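Local coordinates for protein glutamyl-tRNA(Gln) amidotransferase subunit B, mitochondrial (Saccharomyces cerevisiae, PDB 4N0H) that is subunit B of a mitochondrial amidotransferase complex, built round a GatB/GatE-family catalytic domain and held here together with subunit F, at residues 83-88 against 291-296; 108-113 against 135-140. One frame throughout, in Å; residues are numbered along the deposited sequence.

Interaction 1. Residues 83-88 against 291-296; sequences NSISQF and LPYINL
The carbonyl oxygen of Ile294 is gripped from several directions. Ser86 N donates to Ile294 O at 3.0 Å, in the carbonyl plane and on a lone pair, with an N-H...O angle of 161°. A water lies within hydrogen-bonding distance of the same carbonyl, 2.8 Å from Ile294 O, and the CA-H of Ile85 points at this oxygen too. The water also reaches Ser84 O and accepts from Leu296 N, linking the two segments beside the bridge, on the Ser84 and Leu296 side. In return Ile294 N donates to Ser86 O at 2.7 Å, from a position tilted 23° out of the carbonyl plane. Together the two bonds make a single antiparallel bridge, a hydrogen-bonded pair between two loops of the GatB/GatE catalytic domain, one leading into strand 89-92 and the other into helix 298-306. Ser86 OG, set between its own backbone N and carbonyl carbon (chi1 66°), lies 3.2 Å from Ile294 CB. On the flank of Tyr293, Ile85 CG2 makes an off-centre CH-pi contact, 4.1 Å from the ring centroid, while Gln87 runs beside the ring, its amide nearly coplanar and its OE1 at the ring edge, 3.4 Å from CE1. The other branch of Ile85 ends in CD1, 3.6 Å from Asn295 CG; Asn295 in turn bonds weakly to Gln109 of subunit F. Phe88 CE1 meets Ile294 CD1 at 3.9 Å, and its ring stacks edge-to-face with Phe31.

Interaction 2. Residues 108-113 against 135-140; sequences YRPFAR and ILQLQI
Leu138, Phe111 and Pro110 have the largest buried areas of any residues where 108-113 joins the strand 135-140, and they meet at a classic beta bulge: Phe111 and Ala112 both face Leu138, so an extra residue is fitted into the antiparallel pairing of a mixed sheet. The anchor is the hydrogen-bonded pair of Ala112 and Leu138. Leu138 N donates to Ala112 O at 3.0 Å from a position tilted 34° out of the carbonyl plane, whereas the return bond from Ala112 N to Leu138 O is weak at 3.3 Å. The same side of the pair brings Ala112 CB to 4.1 Å from Leu138 CB, and helix 65-78 packs against this face through Leu74 and Ser75. Phe111 holds CG anti to its backbone N (chi1 -174°), and its ring reaches Ile140 and Leu138. One rim atom, CD2, comes to 3.9 Å from Ile140 CD1, the two side chains crossing at a slant, while CD1 approaches the CD2 methyl of Leu138. Pro110 sits before the bulge and lays CB against the carbonyl oxygen of Leu138 and the CG of Gln139. Beyond Ala112 comes the non-hydrogen-bonded pair of Arg113 and Gln137, whose guanidinium and amide planes stand 84° apart. Here the aliphatic stem does the touching, Arg113 CG lying 4.1 Å from Gln137 CB.

Overall arrangement
Interactions 1 and 2 lie side by side, their centres about 11 Å apart, and both fall within the GatB/GatE catalytic domain. Interaction 2 is nested along the chain inside the long loop that interaction 1 closes: 83-88 comes first, then 108-113 and 135-140, and lastly 291-296. They meet directly, since 83-88 runs beside 108-113: Asn83 N to Phe111 O at 2.8 Å and Arg109 NE to Ile85 O at 2.7 Å are both probable hydrogen bonds. The segments lie side by side in the order 291-296, 83-88, 108-113, 135-140, and the late loop reaches strand 102-120 both through 83-88 and directly, where Phe111 meets Leu296. Helix 65-78 touches both contacts, through Leu296 and through Phe111.

Interaction 1. Residues 83-88 against 291-296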
ATOM      1  N   ASN B  83      14.870  -6.715  18.642  1.00 34.07           N
ATOM      2  CA  ASN B  83      15.239  -5.661  17.708  1.00 39.33           C
ATOM      3  C   ASN B  83      14.635  -4.323  18.129  1.00 36.09           C
ATOM      4  O   ASN B  83      13.471  -4.259  18.520  1.00 36.32           O
ATOM      5  CB  ASN B  83      14.776  -6.024  16.294  1.00 45.18           C
ATOM      6  CG  ASN B  83      15.720  -5.520  15.222  1.00 51.36           C
ATOM      7  OD1 ASN B  83      16.480  -4.577  15.443  1.00 57.04           O
ATOM      8  ND2 ASN B  83      15.677  -6.147  14.051  1.00 48.21           N
ATOM      9  N   SER B  84      15.433  -3.263  18.058  1.00 35.53           N
ATOM     10  CA  SER B  84      14.955  -1.927  18.405  1.00 40.52           C
ATOM     11  C   SER B  84      13.803  -1.531  17.493  1.00 37.00           C
ATOM     12  O   SER B  84      12.806  -0.961  17.938  1.00 40.59           O
ATOM     13  CB  SER B  84      16.088  -0.908  18.293  1.00 44.21           C
ATOM     14  OG  SER B  84      16.667  -0.944  17.001  1.00 51.53           O
ATOM     15  N   ILE B  85      13.950  -1.850  16.213  1.00 33.47           N
ATOM     16  CA  ILE B  85      12.891  -1.663  15.236  1.00 34.06           C
ATOM     17  C   ILE B  85      12.704  -2.960  14.463  1.00 35.14           C
ATOM     18  O   ILE B  85      13.659  -3.487  13.892  1.00 37.64           O
ATOM     19  CB  ILE B  85      13.252  -0.568  14.216  1.00 36.62           C
ATOM     20  CG1 ILE B  85      13.396   0.793  14.900  1.00 38.14           C
ATOM     21  CG2 ILE B  85      12.209  -0.500  13.108  1.00 37.01           C
ATOM     22  CD1 ILE B  85      12.085   1.393  15.342  1.00 39.07           C
ATOM     23  N   SER B  86      11.488  -3.488  14.452  1.00 29.88           N
ATOM     24  CA  SER B  86      11.168  -4.546  13.502  1.00 30.02           C
ATOM     25  C   SER B  86      10.007  -4.123  12.603  1.00 29.19           C
ATOM     26  O   SER B  86       9.290  -3.164  12.898  1.00 26.45           O
ATOM     27  CB  SER B  86      10.916  -5.898  14.191  1.00 31.56           C
ATOM     28  OG  SER B  86       9.755  -5.876  15.000  1.00 32.57           O
ATOM     29  N   GLN B  87       9.847  -4.828  11.492  1.00 28.00           N
ATOM     30  CA  GLN B  87       8.865  -4.453  10.490  1.00 25.41           C
ATOM     31  C   GLN B  87       8.387  -5.694   9.764  1.00 23.55           C
ATOM     32  O   GLN B  87       9.033  -6.746   9.816  1.00 20.92           O
ATOM     33  CB  GLN B  87       9.485  -3.487   9.477  1.00 33.76           C
ATOM     34  CG  GLN B  87      10.744  -4.030   8.826  1.00 43.88           C
ATOM     35  CD  GLN B  87      11.129  -3.295   7.551  1.00 48.49           C
ATOM     36  OE1 GLN B  87      11.067  -2.065   7.481  1.00 49.10           O
ATOM     37  NE2 GLN B  87      11.524  -4.055   6.528  1.00 40.09           N
ATOM     38  N   PHE B  88       7.249  -5.571   9.093  1.00 23.17           N
ATOM     39  CA  PHE B  88       6.727  -6.653   8.279  1.00 27.16           C
ATOM     40  C   PHE B  88       6.959  -6.362   6.804  1.00 25.36           C
ATOM     41  O   PHE B  88       6.810  -5.225   6.361  1.00 27.28           O
ATOM     42  CB  PHE B  88       5.236  -6.854   8.552  1.00 25.77           C
ATOM     43  CG  PHE B  88       4.947  -7.420   9.907  1.00 26.33           C
ATOM     44  CD1 PHE B  88       4.716  -6.586  10.986  1.00 22.08           C
ATOM     45  CD2 PHE B  88       4.936  -8.788  10.108  1.00 26.62           C
ATOM     46  CE1 PHE B  88       4.459  -7.110  12.238  1.00 22.85           C
ATOM     47  CE2 PHE B  88       4.681  -9.316  11.360  1.00 29.28           C
ATOM     48  CZ  PHE B  88       4.443  -8.477  12.423  1.00 24.20           C
ATOM     49  N   LEU B 291       1.853  -0.765   7.437  1.00 25.81           N
ATOM     50  CA  LEU B 291       2.060  -1.128   8.833  1.00 23.41           C
ATOM     51  C   LEU B 291       3.168  -0.302   9.484  1.00 25.26           C
ATOM     52  O   LEU B 291       4.233  -0.111   8.902  1.00 23.92           O
ATOM     53  CB  LEU B 291       2.370  -2.622   8.953  1.00 23.03           C
ATOM     54  CG  LEU B 291       1.240  -3.551   8.504  1.00 22.90           C
ATOM     55  CD1 LEU B 291       1.761  -4.958   8.275  1.00 21.34           C
ATOM     56  CD2 LEU B 291       0.119  -3.554   9.538  1.00 21.03           C
ATOM     57  N   PRO B 292       2.912   0.198  10.701  1.00 29.20           N
ATOM     58  CA  PRO B 292       3.944   0.935  11.440  1.00 29.30           C
ATOM     59  C   PRO B 292       5.064  -0.003  11.870  1.00 26.99           C
ATOM     60  O   PRO B 292       4.811  -1.189  12.044  1.00 23.93           O
ATOM     61  CB  PRO B 292       3.199   1.430  12.689  1.00 35.39           C
ATOM     62  CG  PRO B 292       1.736   1.295  12.368  1.00 37.99           C
ATOM     63  CD  PRO B 292       1.643   0.123  11.441  1.00 31.39           C
ATOM     64  N   TYR B 293       6.278   0.518  12.035  1.00 30.56           N
ATOM     65  CA  TYR B 293       7.370  -0.247  12.629  1.00 35.90           C
ATOM     66  C   TYR B 293       6.967  -0.743  14.013  1.00 37.06           C
ATOM     67  O   TYR B 293       6.158  -0.114  14.692  1.00 40.08           O
ATOM     68  CB  TYR B 293       8.612   0.626  12.797  1.00 41.19           C
ATOM     69  CG  TYR B 293       9.284   1.071  11.521  1.00 46.90           C
ATOM     70  CD1 TYR B 293       9.544   0.176  10.491  1.00 48.72           C
ATOM     71  CD2 TYR B 293       9.673   2.392  11.355  1.00 54.01           C
ATOM     72  CE1 TYR B 293      10.170   0.592   9.326  1.00 49.87           C
ATOM     73  CE2 TYR B 293      10.296   2.816  10.199  1.00 55.72           C
ATOM     74  CZ  TYR B 293      10.542   1.918   9.188  1.00 54.02           C
ATOM     75  OH  TYR B 293      11.166   2.362   8.041  1.00 55.33           O
ATOM     76  N   ILE B 294       7.528  -1.874  14.427  1.00 30.64           N
ATOM     77  CA  ILE B 294       7.439  -2.287  15.818  1.00 32.12           C
ATOM     78  C   ILE B 294       8.578  -1.598  16.563  1.00 31.29           C
ATOM     79  O   ILE B 294       9.743  -1.924  16.351  1.00 30.86           O
ATOM     80  CB  ILE B 294       7.568  -3.819  15.968  1.00 35.54           C
ATOM     81  CG1 ILE B 294       6.355  -4.519  15.353  1.00 37.76           C
ATOM     82  CG2 ILE B 294       7.725  -4.222  17.439  1.00 34.81           C
ATOM     83  CD1 ILE B 294       6.414  -6.026  15.449  1.00 35.80           C
ATOM     84  N   ASN B 295       8.238  -0.635  17.413  1.00 29.90           N
ATOM     85  CA  ASN B 295       9.235   0.121  18.168  1.00 32.60           C
ATOM     86  C   ASN B 295       8.931   0.085  19.659  1.00 31.49           C
ATOM     87  O   ASN B 295       8.198   0.927  20.171  1.00 33.41           O
ATOM     88  CB  ASN B 295       9.287   1.569  17.677  1.00 37.53           C
ATOM     89  CG  ASN B 295      10.381   2.379  18.348  1.00 43.63           C
ATOM     90  OD1 ASN B 295      11.242   1.837  19.043  1.00 46.96           O
ATOM     91  ND2 ASN B 295      10.355   3.687  18.134  1.00 47.02           N
ATOM     92  N   LEU B 296       9.493  -0.898  20.353  1.00 27.91           N
ATOM     93  CA  LEU B 296       9.155  -1.129  21.750  1.00 26.23           C
ATOM     94  C   LEU B 296      10.040  -0.307  22.679  1.00 24.79           C
ATOM     95  O   LEU B 296      11.244  -0.188  22.460  1.00 27.12           O
ATOM     96  CB  LEU B 296       9.276  -2.620  22.072  1.00 28.68           C
ATOM     97  CG  LEU B 296       8.452  -3.477  21.103  1.00 29.32           C
ATOM     98  CD1 LEU B 296       8.771  -4.951  21.258  1.00 32.31           C
ATOM     99  CD2 LEU B 296       6.971  -3.220  21.306  1.00 25.76           C
TER
HETATM  100  O   HOH W   1      11.016  -2.757  18.716  1.00 32.55           O

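Interaction 2. Residues 108-113 against 135-140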
ATOM      1  N   TYR B 108      13.424  -8.590   6.442  1.00 31.49           N
ATOM      2  CA  TYR B 108      14.579  -7.704   6.604  1.00 31.51           C
ATOM      3  C   TYR B 108      14.902  -7.378   8.061  1.00 32.25           C
ATOM      4  O   TYR B 108      16.067  -7.213   8.416  1.00 31.73           O
ATOM      5  CB  TYR B 108      14.374  -6.389   5.838  1.00 32.88           C
ATOM      6  CG  TYR B 108      14.250  -6.549   4.342  1.00 36.21           C
ATOM      7  CD1 TYR B 108      15.329  -6.976   3.578  1.00 38.98           C
ATOM      8  CD2 TYR B 108      13.056  -6.261   3.690  1.00 33.92           C
ATOM      9  CE1 TYR B 108      15.219  -7.124   2.207  1.00 41.81           C
ATOM     10  CE2 TYR B 108      12.938  -6.399   2.323  1.00 34.89           C
ATOM     11  CZ  TYR B 108      14.022  -6.832   1.586  1.00 40.00           C
ATOM     12  OH  TYR B 108      13.911  -6.974   0.220  1.00 42.64           O
ATOM     13  N   ARG B 109      13.870  -7.255   8.891  1.00 31.60           N
ATOM     14  CA  ARG B 109      14.050  -6.864  10.287  1.00 33.03           C
ATOM     15  C   ARG B 109      13.223  -7.743  11.223  1.00 29.12           C
ATOM     16  O   ARG B 109      12.084  -7.419  11.548  1.00 29.51           O
ATOM     17  CB  ARG B 109      13.682  -5.392  10.489  1.00 35.54           C
ATOM     18  CG  ARG B 109      14.452  -4.424   9.597  1.00 38.38           C
ATOM     19  CD  ARG B 109      14.351  -3.001  10.120  1.00 49.68           C
ATOM     20  NE  ARG B 109      14.800  -2.912  11.510  1.00 60.39           N
ATOM     21  CZ  ARG B 109      16.066  -2.742  11.879  1.00 66.99           C
ATOM     22  NH1 ARG B 109      17.020  -2.639  10.960  1.00 69.93           N
ATOM     23  NH2 ARG B 109      16.381  -2.674  13.165  1.00 66.13           N
ATOM     24  N   PRO B 110      13.806  -8.866  11.659  1.00 27.20           N
ATOM     25  CA  PRO B 110      13.120  -9.828  12.526  1.00 27.92           C
ATOM     26  C   PRO B 110      12.870  -9.262  13.922  1.00 30.51           C
ATOM     27  O   PRO B 110      13.536  -8.306  14.332  1.00 24.82           O
ATOM     28  CB  PRO B 110      14.098 -11.011  12.581  1.00 27.64           C
ATOM     29  CG  PRO B 110      15.435 -10.409  12.288  1.00 29.50           C
ATOM     30  CD  PRO B 110      15.167  -9.303  11.308  1.00 26.46           C
ATOM     31  N   PHE B 111      11.905  -9.845  14.629  1.00 28.84           N
ATOM     32  CA  PHE B 111      11.538  -9.394  15.968  1.00 27.61           C
ATOM     33  C   PHE B 111      12.710  -9.452  16.952  1.00 27.01           C
ATOM     34  O   PHE B 111      12.895  -8.540  17.753  1.00 26.53           O
ATOM     35  CB  PHE B 111      10.359 -10.211  16.515  1.00 25.16           C
ATOM     36  CG  PHE B 111       9.830  -9.702  17.834  1.00 28.26           C
ATOM     37  CD1 PHE B 111      10.272 -10.245  19.034  1.00 27.45           C
ATOM     38  CD2 PHE B 111       8.905  -8.671  17.873  1.00 29.80           C
ATOM     39  CE1 PHE B 111       9.791  -9.773  20.247  1.00 24.62           C
ATOM     40  CE2 PHE B 111       8.417  -8.195  19.083  1.00 30.37           C
ATOM     41  CZ  PHE B 111       8.864  -8.743  20.270  1.00 25.52           C
ATOM     42  N   ALA B 112      13.485 -10.532  16.895  1.00 25.51           N
ATOM     43  CA  ALA B 112      14.619 -10.717  17.795  1.00 30.98           C
ATOM     44  C   ALA B 112      15.746 -11.489  17.127  1.00 32.34           C
ATOM     45  O   ALA B 112      15.536 -12.203  16.146  1.00 30.82           O
ATOM     46  CB  ALA B 112      14.181 -11.431  19.074  1.00 32.38           C
ATOM     47  N   ARG B 113      16.947 -11.337  17.668  1.00 31.54           N
ATOM     48  CA  ARG B 113      18.102 -12.074  17.179  1.00 36.51           C
ATOM     49  C   ARG B 113      18.906 -12.622  18.350  1.00 33.74           C
ATOM     50  O   ARG B 113      18.809 -12.123  19.477  1.00 31.64           O
ATOM     51  CB  ARG B 113      18.978 -11.182  16.297  1.00 43.68           C
ATOM     52  CG  ARG B 113      18.389 -10.901  14.918  1.00 51.53           C
ATOM     53  CD  ARG B 113      19.233  -9.896  14.142  1.00 59.66           C
ATOM     54  NE  ARG B 113      18.920  -8.513  14.500  1.00 66.29           N
ATOM     55  CZ  ARG B 113      19.735  -7.482  14.289  1.00 71.07           C
ATOM     56  NH1 ARG B 113      20.924  -7.673  13.733  1.00 73.39           N
ATOM     57  NH2 ARG B 113      19.366  -6.258  14.642  1.00 69.48           N
ATOM     58  N   ILE B 135      20.444 -19.505  18.701  1.00 44.36           N
ATOM     59  CA  ILE B 135      19.325 -19.074  17.872  1.00 45.08           C
ATOM     60  C   ILE B 135      19.767 -17.938  16.954  1.00 44.41           C
ATOM     61  O   ILE B 135      20.374 -16.968  17.406  1.00 45.75           O
ATOM     62  CB  ILE B 135      18.142 -18.586  18.732  1.00 44.77           C
ATOM     63  CG1 ILE B 135      17.774 -19.636  19.786  1.00 45.53           C
ATOM     64  CG2 ILE B 135      16.941 -18.245  17.858  1.00 42.24           C
ATOM     65  CD1 ILE B 135      17.353 -20.973  19.208  1.00 44.59           C
ATOM     66  N   LEU B 136      19.477 -18.065  15.664  1.00 42.23           N
ATOM     67  CA  LEU B 136      19.808 -17.018  14.706  1.00 43.13           C
ATOM     68  C   LEU B 136      18.841 -15.856  14.891  1.00 38.87           C
ATOM     69  O   LEU B 136      19.247 -14.729  15.187  1.00 37.37           O
ATOM     70  CB  LEU B 136      19.700 -17.552  13.273  1.00 49.65           C
ATOM     71  CG  LEU B 136      20.528 -16.940  12.133  1.00 56.05           C
ATOM     72  CD1 LEU B 136      20.024 -17.462  10.795  1.00 55.94           C
ATOM     73  CD2 LEU B 136      20.531 -15.422  12.137  1.00 57.57           C
ATOM     74  N   GLN B 137      17.555 -16.137  14.713  1.00 37.10           N
ATOM     75  CA  GLN B 137      16.540 -15.099  14.785  1.00 37.81           C
ATOM     76  C   GLN B 137      15.142 -15.649  15.048  1.00 39.32           C
ATOM     77  O   GLN B 137      14.904 -16.859  15.009  1.00 38.56           O
ATOM     78  CB  GLN B 137      16.532 -14.279  13.496  1.00 39.57           C
ATOM     79  CG  GLN B 137      16.160 -15.084  12.268  1.00 44.53           C
ATOM     80  CD  GLN B 137      16.403 -14.319  10.986  1.00 52.33           C
ATOM     81  OE1 GLN B 137      15.549 -14.281  10.105  1.00 54.05           O
ATOM     82  NE2 GLN B 137      17.578 -13.706  10.874  1.00 56.58           N
ATOM     83  N   LEU B 138      14.220 -14.726  15.289  1.00 35.61           N
ATOM     84  CA  LEU B 138      12.863 -15.036  15.691  1.00 32.18           C
ATOM     85  C   LEU B 138      11.960 -14.095  14.894  1.00 32.12           C
ATOM     86  O   LEU B 138      12.138 -12.882  14.952  1.00 30.66           O
ATOM     87  CB  LEU B 138      12.749 -14.759  17.188  1.00 39.37           C
ATOM     88  CG  LEU B 138      11.671 -15.353  18.081  1.00 43.36           C
ATOM     89  CD1 LEU B 138      12.240 -15.503  19.485  1.00 40.42           C
ATOM     90  CD2 LEU B 138      10.449 -14.457  18.094  1.00 43.99           C
ATOM     91  N   GLN B 139      11.018 -14.647  14.129  1.00 33.49           N
ATOM     92  CA  GLN B 139      10.180 -13.832  13.240  1.00 35.47           C
ATOM     93  C   GLN B 139       8.685 -14.080  13.443  1.00 32.39           C
ATOM     94  O   GLN B 139       8.261 -15.212  13.653  1.00 30.74           O
ATOM     95  CB  GLN B 139      10.519 -14.110  11.769  1.00 42.68           C
ATOM     96  CG  GLN B 139      11.928 -13.731  11.348  1.00 53.71           C
ATOM     97  CD  GLN B 139      12.189 -14.006   9.873  1.00 61.85           C
ATOM     98  OE1 GLN B 139      11.407 -14.687   9.206  1.00 64.95           O
ATOM     99  NE2 GLN B 139      13.290 -13.466   9.356  1.00 64.02           N
ATOM    100  N   ILE B 140       7.889 -13.017  13.358  1.00 27.24           N
ATOM    101  CA  ILE B 140       6.435 -13.154  13.370  1.00 25.66           C
ATOM    102  C   ILE B 140       5.945 -13.132  11.929  1.00 28.03           C
ATOM    103  O   ILE B 140       6.378 -12.292  11.138  1.00 26.67           O
ATOM    104  CB  ILE B 140       5.764 -12.002  14.142  1.00 27.64           C
ATOM    105  CG1 ILE B 140       6.269 -11.957  15.586  1.00 28.64           C
ATOM    106  CG2 ILE B 140       4.244 -12.138  14.103  1.00 28.36           C
ATOM    107  CD1 ILE B 140       5.975 -10.642  16.290  1.00 29.60           C
TER